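Periplasmic solute binding protein (Candidatus liberibacter, PDB 4CL2) binds manganese or zinc in the periplasm and probably hands the metal to an ABC-type importer, as other members of the solute-binding protein 9 family do. Local coordinates at residues I14-A22 / Y117-L125; F184-I192 / M202-M210. All coordinates share one frame; numbering follows the deposited sequence. Where two conformers were deposited one is given.

Contact 1: I14-A22 / Y117-L125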
ATOM      1  N   ILE A  14       0.022  -5.034  -5.837  1.00 14.86           N
ATOM      2  CA  ILE A  14       0.621  -6.377  -5.884  1.00 12.63           C
ATOM      3  C   ILE A  14       0.860  -6.886  -7.291  1.00 11.69           C
ATOM      4  O   ILE A  14       1.909  -7.461  -7.602  1.00 12.97           O
ATOM      5  CB  ILE A  14      -0.218  -7.365  -5.030  1.00 14.29           C
ATOM      6  CG1 ILE A  14      -0.205  -6.921  -3.555  1.00 16.17           C
ATOM      7  CG2 ILE A  14       0.253  -8.801  -5.181  1.00 15.89           C
ATOM      8  CD1 ILE A  14      -1.091  -7.778  -2.650  1.00 16.23           C
ATOM      9  N   GLY A  15      -0.060  -6.582  -8.210  1.00 12.65           N
ATOM     10  CA  GLY A  15       0.149  -6.913  -9.593  1.00 14.45           C
ATOM     11  C   GLY A  15       1.399  -6.325 -10.175  1.00 13.68           C
ATOM     12  O   GLY A  15       2.159  -7.008 -10.912  1.00 13.79           O
ATOM     13  N   ASP A  16       1.665  -5.056  -9.865  1.00 13.88           N
ATOM     14  CA  ASP A  16       2.837  -4.387 -10.408  1.00 15.80           C
ATOM     15  C   ASP A  16       4.143  -4.941  -9.809  1.00 13.82           C
ATOM     16  O   ASP A  16       5.161  -5.147 -10.521  1.00 14.38           O
ATOM     17  CB  ASP A  16       2.747  -2.871 -10.174  1.00 14.26           C
ATOM     18  CG  ASP A  16       3.935  -2.157 -10.740  1.00 15.76           C
ATOM     19  OD1 ASP A  16       4.047  -2.018 -11.975  1.00 15.30           O
ATOM     20  OD2 ASP A  16       4.808  -1.771  -9.943  1.00 14.72           O
ATOM     21  N   ILE A  17       4.121  -5.242  -8.509  1.00 13.43           N
ATOM     22  CA  ILE A  17       5.300  -5.866  -7.861  1.00 14.01           C
ATOM     23  C   ILE A  17       5.584  -7.187  -8.523  1.00 14.92           C
ATOM     24  O   ILE A  17       6.713  -7.512  -8.913  1.00 14.65           O
ATOM     25  CB  ILE A  17       5.054  -6.057  -6.360  1.00 14.40           C
ATOM     26  CG1 ILE A  17       5.053  -4.708  -5.661  1.00 14.19           C
ATOM     27  CG2 ILE A  17       6.192  -6.917  -5.756  1.00 14.19           C
ATOM     28  CD1 ILE A  17       4.441  -4.770  -4.291  1.00 13.59           C
ATOM     29  N   THR A  18       4.520  -7.961  -8.703  1.00 14.71           N
ATOM     30  CA  THR A  18       4.696  -9.299  -9.310  1.00 13.58           C
ATOM     31  C   THR A  18       5.239  -9.236 -10.751  1.00 14.01           C
ATOM     32  O   THR A  18       6.140  -9.999 -11.132  1.00 16.14           O
ATOM     33  CB  THR A  18       3.356 -10.024  -9.293  1.00 14.03           C
ATOM     34  OG1 THR A  18       2.865 -10.062  -7.944  1.00 14.38           O
ATOM     35  CG2 THR A  18       3.527 -11.462  -9.754  1.00 16.49           C
ATOM     36  N   GLN A  19       4.749  -8.295 -11.535  1.00 14.20           N
ATOM     37  CA  GLN A  19       5.260  -8.099 -12.885  1.00 14.84           C
ATOM     38  C   GLN A  19       6.723  -7.794 -12.889  1.00 16.55           C
ATOM     39  O   GLN A  19       7.434  -8.241 -13.774  1.00 15.68           O
ATOM     40  CB  GLN A  19       4.484  -6.986 -13.589  1.00 16.64           C
ATOM     41  CG  GLN A  19       4.907  -6.690 -15.017  1.00 22.95           C
ATOM     42  CD  GLN A  19       4.712  -7.871 -15.973  1.00 29.59           C
ATOM     43  OE1 GLN A  19       3.849  -8.722 -15.794  1.00 30.33           O
ATOM     44  NE2 GLN A  19       5.554  -7.932 -16.982  1.00 30.83           N
ATOM     45  N   ASN A  20       7.211  -7.056 -11.903  1.00 14.33           N
ATOM     46  CA  ASN A  20       8.636  -6.764 -11.892  1.00 15.76           C
ATOM     47  C   ASN A  20       9.505  -7.948 -11.513  1.00 17.21           C
ATOM     48  O   ASN A  20      10.684  -8.028 -11.888  1.00 17.45           O
ATOM     49  CB  ASN A  20       8.909  -5.617 -10.946  1.00 15.88           C
ATOM     50  CG  ASN A  20       8.653  -4.300 -11.604  1.00 16.22           C
ATOM     51  OD1 ASN A  20       9.472  -3.796 -12.396  1.00 18.96           O
ATOM     52  ND2 ASN A  20       7.489  -3.754 -11.360  1.00 16.44           N
ATOM     53  N   ILE A  21       8.943  -8.895 -10.767  1.00 14.93           N
ATOM     54  CA  ILE A  21       9.689 -10.089 -10.403  1.00 14.73           C
ATOM     55  C   ILE A  21       9.598 -11.140 -11.515  1.00 16.96           C
ATOM     56  O   ILE A  21      10.561 -11.833 -11.786  1.00 16.40           O
ATOM     57  CB  ILE A  21       9.236 -10.617  -9.031  1.00 15.28           C
ATOM     58  CG1 ILE A  21       9.431  -9.540  -7.907  1.00 14.84           C
ATOM     59  CG2 ILE A  21       9.927 -11.912  -8.651  1.00 16.34           C
ATOM     60  CD1 ILE A  21       8.487  -9.747  -6.764  1.00 15.44           C
ATOM     61  N   ALA A  22       8.430 -11.276 -12.147  1.00 16.23           N
ATOM     62  CA  ALA A  22       8.240 -12.340 -13.103  1.00 16.01           C
ATOM     63  C   ALA A  22       8.643 -11.963 -14.516  1.00 19.23           C
ATOM     64  O   ALA A  22       9.032 -12.820 -15.285  1.00 20.18           O
ATOM     65  CB  ALA A  22       6.808 -12.750 -13.088  1.00 15.20           C
ATOM     66  N   TYR A 117       7.367  -7.867   0.757  1.00 13.27           N
ATOM     67  CA  TYR A 117       6.427  -8.139  -0.353  1.00 12.13           C
ATOM     68  C   TYR A 117       7.174  -8.838  -1.495  1.00 13.86           C
ATOM     69  O   TYR A 117       6.755  -9.892  -1.998  1.00 13.69           O
ATOM     70  CB  TYR A 117       5.748  -6.887  -0.901  1.00 13.29           C
ATOM     71  CG  TYR A 117       4.539  -6.384  -0.121  1.00 13.48           C
ATOM     72  CD1 TYR A 117       4.647  -5.847   1.155  1.00 15.16           C
ATOM     73  CD2 TYR A 117       3.257  -6.437  -0.677  1.00 14.66           C
ATOM     74  CE1 TYR A 117       3.538  -5.348   1.853  1.00 12.69           C
ATOM     75  CE2 TYR A 117       2.167  -5.964   0.031  1.00 13.93           C
ATOM     76  CZ  TYR A 117       2.271  -5.448   1.274  1.00 12.37           C
ATOM     77  OH  TYR A 117       1.191  -4.955   1.998  1.00 13.57           O
ATOM     78  N   ILE A 118       8.283  -8.271  -1.868  1.00 12.90           N
ATOM     79  CA  ILE A 118       9.079  -8.816  -3.004  1.00 14.43           C
ATOM     80  C   ILE A 118       9.540 -10.227  -2.690  1.00 14.16           C
ATOM     81  O   ILE A 118       9.412 -11.115  -3.540  1.00 14.38           O
ATOM     82  CB  ILE A 118      10.254  -7.861  -3.307  1.00 13.79           C
ATOM     83  CG1 ILE A 118       9.708  -6.560  -3.919  1.00 14.41           C
ATOM     84  CG2 ILE A 118      11.270  -8.535  -4.236  1.00 15.42           C
ATOM     85  CD1 ILE A 118      10.700  -5.430  -3.907  1.00 14.46           C
ATOM     86  N   GLU A 119      10.102 -10.449  -1.482  1.00 15.60           N
ATOM     87  CA  GLU A 119      10.630 -11.750  -1.079  1.00 17.78           C
ATOM     88  C   GLU A 119       9.525 -12.791  -1.069  1.00 15.77           C
ATOM     89  O   GLU A 119       9.717 -13.926  -1.543  1.00 14.94           O
ATOM     90  CB  GLU A 119      11.354 -11.661   0.266  1.00 19.81           C
ATOM     91  CG  GLU A 119      11.678 -13.023   0.832  1.00 18.98           C
ATOM     92  CD  GLU A 119      12.582 -13.875  -0.034  1.00 20.72           C
ATOM     93  OE1 GLU A 119      13.201 -13.350  -1.011  1.00 19.07           O
ATOM     94  OE2 GLU A 119      12.635 -15.100   0.223  1.00 20.53           O
ATOM     95  N   ASN A 120       8.359 -12.446  -0.489  1.00 15.99           N
ATOM     96  CA  ASN A 120       7.298 -13.446  -0.418  1.00 14.48           C
ATOM     97  C   ASN A 120       6.796 -13.770  -1.813  1.00 12.99           C
ATOM     98  O   ASN A 120       6.392 -14.932  -2.080  1.00 14.96           O
ATOM     99  CB  ASN A 120       6.135 -12.907   0.444  1.00 14.86           C
ATOM    100  CG  ASN A 120       6.466 -12.990   1.913  1.00 18.56           C
ATOM    101  OD1 ASN A 120       7.260 -13.835   2.306  1.00 19.72           O
ATOM    102  ND2 ASN A 120       5.918 -12.116   2.719  1.00 16.65           N
ATOM    103  N   ILE A 121       6.775 -12.798  -2.709  1.00 12.38           N
ATOM    104  CA  ILE A 121       6.280 -13.049  -4.067  1.00 12.92           C
ATOM    105  C   ILE A 121       7.330 -13.882  -4.843  1.00 13.57           C
ATOM    106  O   ILE A 121       6.984 -14.824  -5.576  1.00 13.20           O
ATOM    107  CB  ILE A 121       5.874 -11.745  -4.788  1.00 11.92           C
ATOM    108  CG1 ILE A 121       4.613 -11.188  -4.125  1.00 13.22           C
ATOM    109  CG2 ILE A 121       5.571 -11.987  -6.284  1.00 15.11           C
ATOM    110  CD1 ILE A 121       4.298  -9.763  -4.498  1.00 15.31           C
ATOM    111  N   ARG A 122       8.593 -13.515  -4.705  1.00 14.80           N
ATOM    112  CA  ARG A 122       9.688 -14.320  -5.287  1.00 14.28           C
ATOM    113  C   ARG A 122       9.577 -15.795  -4.858  1.00 15.09           C
ATOM    114  O   ARG A 122       9.631 -16.727  -5.685  1.00 16.61           O
ATOM    115  CB  ARG A 122      11.057 -13.768  -4.909  1.00 14.57           C
ATOM    116  CG  ARG A 122      12.195 -14.586  -5.496  1.00 16.18           C
ATOM    117  CD  ARG A 122      13.452 -14.508  -4.661  1.00 15.84           C
ATOM    118  NE  ARG A 122      13.253 -15.120  -3.317  1.00 17.75           N
ATOM    119  CZ  ARG A 122      13.137 -16.416  -3.083  1.00 17.62           C
ATOM    120  NH1 ARG A 122      13.231 -17.305  -4.041  1.00 20.61           N
ATOM    121  NH2 ARG A 122      12.921 -16.853  -1.855  1.00 20.33           N
ATOM    122  N   LYS A 123       9.389 -16.008  -3.550  1.00 13.85           N
ATOM    123  CA  LYS A 123       9.283 -17.352  -3.014  1.00 15.92           C
ATOM    124  C   LYS A 123       8.110 -18.098  -3.600  1.00 15.37           C
ATOM    125  O   LYS A 123       8.239 -19.264  -3.982  1.00 17.50           O
ATOM    126  CB  LYS A 123       9.209 -17.250  -1.465  1.00 18.90           C
ATOM    127  CG  LYS A 123       9.201 -18.618  -0.821  1.00 24.32           C
ATOM    128  CD  LYS A 123       9.158 -18.538   0.717  1.00 33.67           C
ATOM    129  CE  LYS A 123       9.552 -17.241   1.373  1.00 44.47           C
ATOM    130  NZ  LYS A 123       9.251 -17.363   2.851  1.00 50.97           N
ATOM    131  N   ALA A 124       6.953 -17.430  -3.684  1.00 14.60           N
ATOM    132  CA  ALA A 124       5.773 -18.089  -4.239  1.00 16.16           C
ATOM    133  C   ALA A 124       5.900 -18.409  -5.731  1.00 16.43           C
ATOM    134  O   ALA A 124       5.504 -19.484  -6.185  1.00 16.79           O
ATOM    135  CB  ALA A 124       4.542 -17.233  -3.946  1.00 14.80           C
ATOM    136  N   LEU A 125       6.446 -17.491  -6.503  1.00 14.85           N
ATOM    137  CA  LEU A 125       6.670 -17.719  -7.924  1.00 17.08           C
ATOM    138  C   LEU A 125       7.620 -18.877  -8.149  1.00 18.39           C
ATOM    139  O   LEU A 125       7.383 -19.693  -9.019  1.00 16.26           O
ATOM    140  CB  LEU A 125       7.247 -16.469  -8.577  1.00 15.23           C
ATOM    141  CG  LEU A 125       6.268 -15.307  -8.793  1.00 14.42           C
ATOM    142  CD1 LEU A 125       7.032 -14.058  -9.236  1.00 15.26           C
ATOM    143  CD2 LEU A 125       5.159 -15.622  -9.812  1.00 18.46           C
TER
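The phenol ring of Tyr117 meets Ile14 and Ile17, near the N-terminal end of helix 12-22: Ile14 CG1 comes up to the ring edge near its plane, and Ile17 CD1 approaches obliquely, 4.2 Å from Tyr117 CD2. The ring's hydroxyl is hydrogen-bonded to Asn60, and Thr85, Ala107 and Trp108 also touch the side chain. The other flat group, the guanidinium of Arg122, has the carboxylate of Glu119 at its edge and in its plane. Arg122 NE and NH2 each grip one oxygen of Glu119, with Arg122 NH2 2.7 Å from Glu119 OE2, both bonds almost straight; the side chain leads away from helix 14-22 to make this salt bridge, and the part that meets Ile21 is its base.

Between these groups the packing is aliphatic. Ile121 is a knob seated among Ile14, Ile17, Thr18 and Ile21, its CD1 3.6 Å from Ile17 CG2. In return Ile21 fills the hole formed by Ile118, Ile121, Arg122 and Leu125. With Ile21 CG1 anti to the carbonyl carbon (chi1 -59°), CD1 reaches Ile121 CG2 at 3.7 Å, while Ile21 CG2 lies 3.7 Å from Leu125 CD1. Such reciprocal knobs-into-holes packing, across axes 9.9 Å apart at a crossing angle of -59°, joins helix 12-22 to helix 111-128 beside the parallel four-stranded sheet of one lobe. Leu58 of strand 56-59 touches Ile14, Thr18 and Ile121, so the sheet backs the same cluster, and Tyr143 of helix 133-158 touches Ile118.

Thr18 brings a hydroxyl into this apolar setting. Its OG1 packs 3.7 Å from Ile121 CG2 and donates to Ile14 O at 2.8 Å, from above the carbonyl plane. That oxygen also accepts the backbone N-H of Thr18, and two bonds from one residue therefore hold it.

Contact 2: F184-I192 / M202-M210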
ATOM      1  N   PHE A 184       8.449   7.849  12.926  1.00 16.53           N
ATOM      2  CA  PHE A 184       7.574   9.027  13.023  1.00 18.55           C
ATOM      3  C   PHE A 184       6.322   8.616  13.785  1.00 19.09           C
ATOM      4  O   PHE A 184       5.954   7.429  13.869  1.00 21.50           O
ATOM      5  CB  PHE A 184       7.180   9.544  11.616  1.00 19.96           C
ATOM      6  CG  PHE A 184       8.204  10.417  10.996  1.00 18.68           C
ATOM      7  CD1 PHE A 184       9.481   9.886  10.734  1.00 20.94           C
ATOM      8  CD2 PHE A 184       7.936  11.714  10.606  1.00 21.83           C
ATOM      9  CE1 PHE A 184      10.479  10.654  10.170  1.00 22.59           C
ATOM     10  CE2 PHE A 184       8.946  12.496  10.066  1.00 20.19           C
ATOM     11  CZ  PHE A 184      10.204  11.975   9.845  1.00 21.67           C
ATOM     12  N   LYS A 185       5.628   9.599  14.308  1.00 21.65           N
ATOM     13  CA  LYS A 185       4.275   9.347  14.864  1.00 25.05           C
ATOM     14  C   LYS A 185       3.211   9.614  13.798  1.00 22.31           C
ATOM     15  O   LYS A 185       3.492  10.369  12.891  1.00 20.54           O
ATOM     16  CB  LYS A 185       4.061  10.292  16.036  1.00 32.96           C
ATOM     17  CG  LYS A 185       4.998  10.005  17.216  1.00 45.12           C
ATOM     18  CD  LYS A 185       5.506  11.319  17.831  1.00 60.02           C
ATOM     19  CE  LYS A 185       6.767  11.845  17.130  1.00 53.19           C
ATOM     20  NZ  LYS A 185       6.937  13.311  17.340  1.00 55.51           N
ATOM     21  N   SER A 186       2.054   8.942  13.827  1.00 24.90           N
ATOM     22  CA  SER A 186       0.996   9.115  12.754  0.50 23.34           C
ATOM     23  C   SER A 186      -0.276   9.599  13.530  1.00 22.96           C
ATOM     24  O   SER A 186      -0.507   9.329  14.763  1.00 23.45           O
ATOM     25  CB  SER A 186       0.714   7.854  11.772  0.50 30.89           C
ATOM     26  OG  SER A 186       0.542   8.104  10.269  0.50 20.66           O
ATOM     27  N   LEU A 187      -1.041  10.393  12.826  1.00 22.33           N
ATOM     28  CA  LEU A 187      -2.355  10.861  13.254  1.00 21.55           C
ATOM     29  C   LEU A 187      -3.192  10.815  12.000  1.00 19.82           C
ATOM     30  O   LEU A 187      -2.663  11.008  10.907  1.00 19.32           O
ATOM     31  CB  LEU A 187      -2.324  12.290  13.736  1.00 27.72           C
ATOM     32  CG  LEU A 187      -2.218  12.684  15.198  1.00 44.03           C
ATOM     33  CD1 LEU A 187      -2.369  14.208  15.223  1.00 42.11           C
ATOM     34  CD2 LEU A 187      -3.320  12.030  16.026  1.00 39.96           C
ATOM     35  N   TYR A 188      -4.471  10.484  12.159  1.00 20.21           N
ATOM     36  CA  TYR A 188      -5.347  10.356  11.003  1.00 19.36           C
ATOM     37  C   TYR A 188      -6.783  10.514  11.432  1.00 22.42           C
ATOM     38  O   TYR A 188      -7.097  10.510  12.633  1.00 21.01           O
ATOM     39  CB  TYR A 188      -5.121   9.074  10.204  1.00 20.22           C
ATOM     40  CG  TYR A 188      -5.079   7.833  11.040  1.00 20.26           C
ATOM     41  CD1 TYR A 188      -6.248   7.200  11.426  1.00 23.88           C
ATOM     42  CD2 TYR A 188      -3.854   7.333  11.514  1.00 22.76           C
ATOM     43  CE1 TYR A 188      -6.202   6.051  12.224  1.00 27.49           C
ATOM     44  CE2 TYR A 188      -3.809   6.209  12.324  1.00 26.34           C
ATOM     45  CZ  TYR A 188      -4.949   5.558  12.632  1.00 25.82           C
ATOM     46  OH  TYR A 188      -4.850   4.441  13.431  1.00 28.07           O
ATOM     47  N   LEU A 189      -7.662  10.638  10.434  1.00 21.71           N
ATOM     48  CA  LEU A 189      -9.099  10.924  10.683  1.00 23.62           C
ATOM     49  C   LEU A 189     -10.003   9.658  10.696  1.00 26.18           C
ATOM     50  O   LEU A 189     -11.046   9.657  11.369  1.00 25.07           O
ATOM     51  CB  LEU A 189      -9.588  11.934   9.628  1.00 23.84           C
ATOM     52  CG  LEU A 189      -8.747  13.188   9.462  1.00 23.78           C
ATOM     53  CD1 LEU A 189      -9.387  14.187   8.481  1.00 26.57           C
ATOM     54  CD2 LEU A 189      -8.559  13.880  10.782  1.00 26.17           C
ATOM     55  N   TRP A 190      -9.620   8.637   9.948  1.00 25.05           N
ATOM     56  CA  TRP A 190     -10.275   7.310   9.950  1.00 26.70           C
ATOM     57  C   TRP A 190      -9.285   6.252   9.554  1.00 26.83           C
ATOM     58  O   TRP A 190      -8.429   6.462   8.715  1.00 22.46           O
ATOM     59  CB  TRP A 190     -11.572   7.317   9.066  1.00 27.41           C
ATOM     60  CG  TRP A 190     -11.312   7.769   7.629  1.00 26.62           C
ATOM     61  CD1 TRP A 190     -10.813   7.013   6.633  1.00 25.71           C
ATOM     62  CD2 TRP A 190     -11.452   9.097   7.086  1.00 25.14           C
ATOM     63  NE1 TRP A 190     -10.701   7.770   5.483  1.00 25.20           N
ATOM     64  CE2 TRP A 190     -11.068   9.045   5.740  1.00 24.62           C
ATOM     65  CE3 TRP A 190     -11.873  10.293   7.598  1.00 25.59           C
ATOM     66  CZ2 TRP A 190     -11.077  10.167   4.922  1.00 24.25           C
ATOM     67  CZ3 TRP A 190     -11.930  11.416   6.758  1.00 26.41           C
ATOM     68  CH2 TRP A 190     -11.539  11.323   5.429  1.00 25.05           C
ATOM     69  N   PRO A 191      -9.381   5.032  10.129  1.00 29.07           N
ATOM     70  CA  PRO A 191      -8.340   3.984   9.876  1.00 30.01           C
ATOM     71  C   PRO A 191      -8.274   3.473   8.421  1.00 26.29           C
ATOM     72  O   PRO A 191      -7.186   3.336   7.826  1.00 30.90           O
ATOM     73  CB  PRO A 191      -8.796   2.816  10.798  1.00 34.69           C
ATOM     74  CG  PRO A 191      -9.757   3.425  11.764  1.00 32.75           C
ATOM     75  CD  PRO A 191     -10.400   4.611  11.123  1.00 33.53           C
ATOM     76  N   ILE A 192      -9.457   3.213   7.868  1.00 30.12           N
ATOM     77  CA  ILE A 192      -9.697   2.664   6.530  1.00 30.24           C
ATOM     78  C   ILE A 192     -10.872   3.398   5.827  1.00 34.38           C
ATOM     79  O   ILE A 192     -11.850   3.783   6.440  1.00 37.72           O
ATOM     80  CB  ILE A 192      -9.974   1.131   6.600  1.00 39.01           C
ATOM     81  CG1 ILE A 192      -8.893   0.443   7.454  1.00 38.38           C
ATOM     82  CG2 ILE A 192      -9.967   0.504   5.205  1.00 45.44           C
ATOM     83  CD1 ILE A 192      -9.098  -1.052   7.673  1.00 43.27           C
ATOM     84  N   MET A 202     -12.853  10.737  16.155  1.00 35.56           N
ATOM     85  CA  MET A 202     -11.482  10.661  15.629  1.00 34.43           C
ATOM     86  C   MET A 202     -11.027  11.991  15.018  1.00 35.15           C
ATOM     87  O   MET A 202      -9.878  12.414  15.172  1.00 32.79           O
ATOM     88  CB  MET A 202     -11.368   9.573  14.613  1.00 40.63           C
ATOM     89  CG  MET A 202     -11.435   8.193  15.238  1.00 47.38           C
ATOM     90  SD  MET A 202     -11.011   6.982  13.984  1.00 54.91           S
ATOM     91  CE  MET A 202      -9.351   7.531  13.571  1.00 31.96           C
ATOM     92  N   MET A 203     -11.964  12.700  14.390  1.00 35.73           N
ATOM     93  CA  MET A 203     -11.648  14.068  13.934  1.00 34.47           C
ATOM     94  C   MET A 203     -11.320  14.991  15.079  1.00 32.13           C
ATOM     95  O   MET A 203     -10.284  15.682  15.051  1.00 29.84           O
ATOM     96  CB  MET A 203     -12.781  14.635  13.076  1.00 35.84           C
ATOM     97  CG  MET A 203     -12.462  15.979  12.433  1.00 38.87           C
ATOM     98  SD  MET A 203     -13.812  16.418  11.280  1.00 37.00           S
ATOM     99  CE  MET A 203     -13.394  15.592   9.779  1.00 37.50           C
ATOM    100  N   ARG A 204     -12.182  15.016  16.100  1.00 33.79           N
ATOM    101  CA  ARG A 204     -11.912  15.857  17.273  1.00 35.66           C
ATOM    102  C   ARG A 204     -10.502  15.580  17.876  1.00 34.83           C
ATOM    103  O   ARG A 204      -9.753  16.487  18.245  1.00 33.09           O
ATOM    104  CB  ARG A 204     -13.006  15.674  18.329  1.00 37.23           C
ATOM    105  CG  ARG A 204     -14.424  16.072  17.856  1.00 42.99           C
ATOM    106  CD  ARG A 204     -15.414  16.219  19.006  1.00 48.72           C
ATOM    107  NE  ARG A 204     -15.592  14.991  19.804  1.00 55.30           N
ATOM    108  CZ  ARG A 204     -16.499  14.035  19.581  1.00 57.56           C
ATOM    109  NH1 ARG A 204     -17.383  14.131  18.602  1.00 57.43           N
ATOM    110  NH2 ARG A 204     -16.527  12.972  20.370  1.00 68.68           N
ATOM    111  N   HIS A 205     -10.161  14.313  17.975  1.00 36.14           N
ATOM    112  CA  HIS A 205      -8.838  13.913  18.512  1.00 35.58           C
ATOM    113  C   HIS A 205      -7.677  14.430  17.682  1.00 32.53           C
ATOM    114  O   HIS A 205      -6.690  14.971  18.217  1.00 30.43           O
ATOM    115  CB  HIS A 205      -8.783  12.396  18.625  1.00 39.45           C
ATOM    116  CG  HIS A 205      -7.452  11.871  19.074  1.00 42.38           C
ATOM    117  ND1 HIS A 205      -7.025  11.953  20.383  1.00 48.30           N
ATOM    118  CD2 HIS A 205      -6.477  11.199  18.405  1.00 44.08           C
ATOM    119  CE1 HIS A 205      -5.826  11.405  20.492  1.00 47.10           C
ATOM    120  NE2 HIS A 205      -5.466  10.951  19.307  1.00 39.92           N
ATOM    121  N   ALA A 206      -7.791  14.299  16.360  1.00 30.15           N
ATOM    122  CA  ALA A 206      -6.732  14.793  15.508  1.00 28.22           C
ATOM    123  C   ALA A 206      -6.571  16.269  15.618  1.00 28.58           C
ATOM    124  O   ALA A 206      -5.445  16.792  15.618  1.00 28.37           O
ATOM    125  CB  ALA A 206      -6.976  14.406  14.053  1.00 29.20           C
ATOM    126  N   ILE A 207      -7.702  16.983  15.732  1.00 28.96           N
ATOM    127  CA  ILE A 207      -7.616  18.419  15.852  1.00 31.08           C
ATOM    128  C   ILE A 207      -6.885  18.763  17.137  1.00 31.79           C
ATOM    129  O   ILE A 207      -5.988  19.620  17.155  1.00 34.36           O
ATOM    130  CB  ILE A 207      -9.050  19.056  15.785  1.00 32.40           C
ATOM    131  CG1 ILE A 207      -9.554  18.928  14.336  1.00 33.26           C
ATOM    132  CG2 ILE A 207      -9.053  20.478  16.259  1.00 34.99           C
ATOM    133  CD1 ILE A 207     -11.025  19.203  14.181  1.00 38.40           C
ATOM    134  N   ASN A 208      -7.272  18.071  18.212  1.00 33.35           N
ATOM    135  CA  ASN A 208      -6.672  18.338  19.500  1.00 36.85           C
ATOM    136  C   ASN A 208      -5.184  18.017  19.495  1.00 34.55           C
ATOM    137  O   ASN A 208      -4.360  18.820  19.980  1.00 36.78           O
ATOM    138  CB  ASN A 208      -7.449  17.582  20.584  1.00 40.10           C
ATOM    139  CG  ASN A 208      -8.752  18.280  20.930  1.00 41.68           C
ATOM    140  OD1 ASN A 208      -8.829  19.479  20.834  1.00 43.78           O
ATOM    141  ND2 ASN A 208      -9.770  17.537  21.277  1.00 41.19           N
ATOM    142  N   GLN A 209      -4.847  16.898  18.878  1.00 36.98           N
ATOM    143  CA  GLN A 209      -3.418  16.487  18.804  1.00 37.26           C
ATOM    144  C   GLN A 209      -2.554  17.420  17.972  1.00 36.61           C
ATOM    145  O   GLN A 209      -1.437  17.756  18.357  1.00 36.27           O
ATOM    146  CB  GLN A 209      -3.305  15.074  18.350  1.00 37.63           C
ATOM    147  CG  GLN A 209      -3.783  14.048  19.355  1.00 38.38           C
ATOM    148  CD  GLN A 209      -2.829  13.961  20.537  1.00 50.14           C
ATOM    149  OE1 GLN A 209      -1.610  13.970  20.358  1.00 54.25           O
ATOM    150  NE2 GLN A 209      -3.370  13.890  21.737  1.00 49.80           N
ATOM    151  N   MET A 210      -3.095  17.909  16.862  1.00 33.46           N
ATOM    152  CA  MET A 210      -2.365  18.876  16.055  1.00 32.64           C
ATOM    153  C   MET A 210      -2.091  20.191  16.735  1.00 35.82           C
ATOM    154  O   MET A 210      -1.011  20.761  16.577  1.00 37.28           O
ATOM    155  CB  MET A 210      -3.110  19.112  14.747  1.00 35.65           C
ATOM    156  CG  MET A 210      -3.003  17.940  13.789  1.00 34.03           C
ATOM    157  SD  MET A 210      -3.975  18.069  12.246  1.00 33.93           S
ATOM    158  CE  MET A 210      -3.017  19.276  11.390  1.00 35.32           C
TER
HETATM  159  O   HOH W   1      -7.304  11.011  15.326  1.00 38.02           O
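Met202 packs tightly over the corner where the chain leaves strand 185-188. Its CB lies 3.3 Å from Leu189 O, and a bend at chi3 (60°) turns CE back toward the same peptide, 3.6 Å from Leu189 C. Met202 CE also reaches Tyr188 CE1 at 3.7 Å, oblique to the ring, while SD rests against Pro191 CD. On the neighbouring turn Ala206 CB meets Leu189 CD2 at 3.7 Å. Further along the helix, Leu187 sets CD1 3.4 Å from Gln209 CB, the two side chains crossing at about a right angle, and the same methyl touches Met210 CG.

Strand 185-188 pairs in parallel with strand 167-170, and helix 200-212 runs back across it at 135° between N-to-C directions, an alpha/beta layer of the second lobe. Val169 and Trp167 also touch Leu187, and Met210 reaches on to helix 227-236 through Val232 and Thr236.

The margin is looser and wetter. At one side Met203 CE only grazes Leu189 CD1. At another, one water donates to Tyr188 O at 2.7 Å and to Met202 O, bridging the two backbones, and sits at the edge of the His205 imidazole, in its plane. Gln209 CG lies over one face of the ring, offset toward its rim, and Leu187 CD2 approaches it obliquely, 4.0 Å from CD2 of the histidine. Glycerol, probably from the crystallisation liquor, is hydrogen-bonded to His205 ND1 and Gln209 NE2 at this side.

The two contacts lie on opposite sides of the chain's centre, their centres 33 Å apart and their nearest atoms about 12 Å apart. Contact 1 is a buried helix-helix join in one lobe; contact 2, only partly buried, sets a helix on a strand in the other. Each comes near the manganese held by His106, Glu172 and Asp247 without supplying a ligand. In contact 1 the side chain of Tyr117 is about 11 Å from the ion and about 7 Å from the side chain of His106. In contact 2 the side chain of Trp190 is closer, about 8 Å from the ion and about 4 Å from the side chain of Glu172.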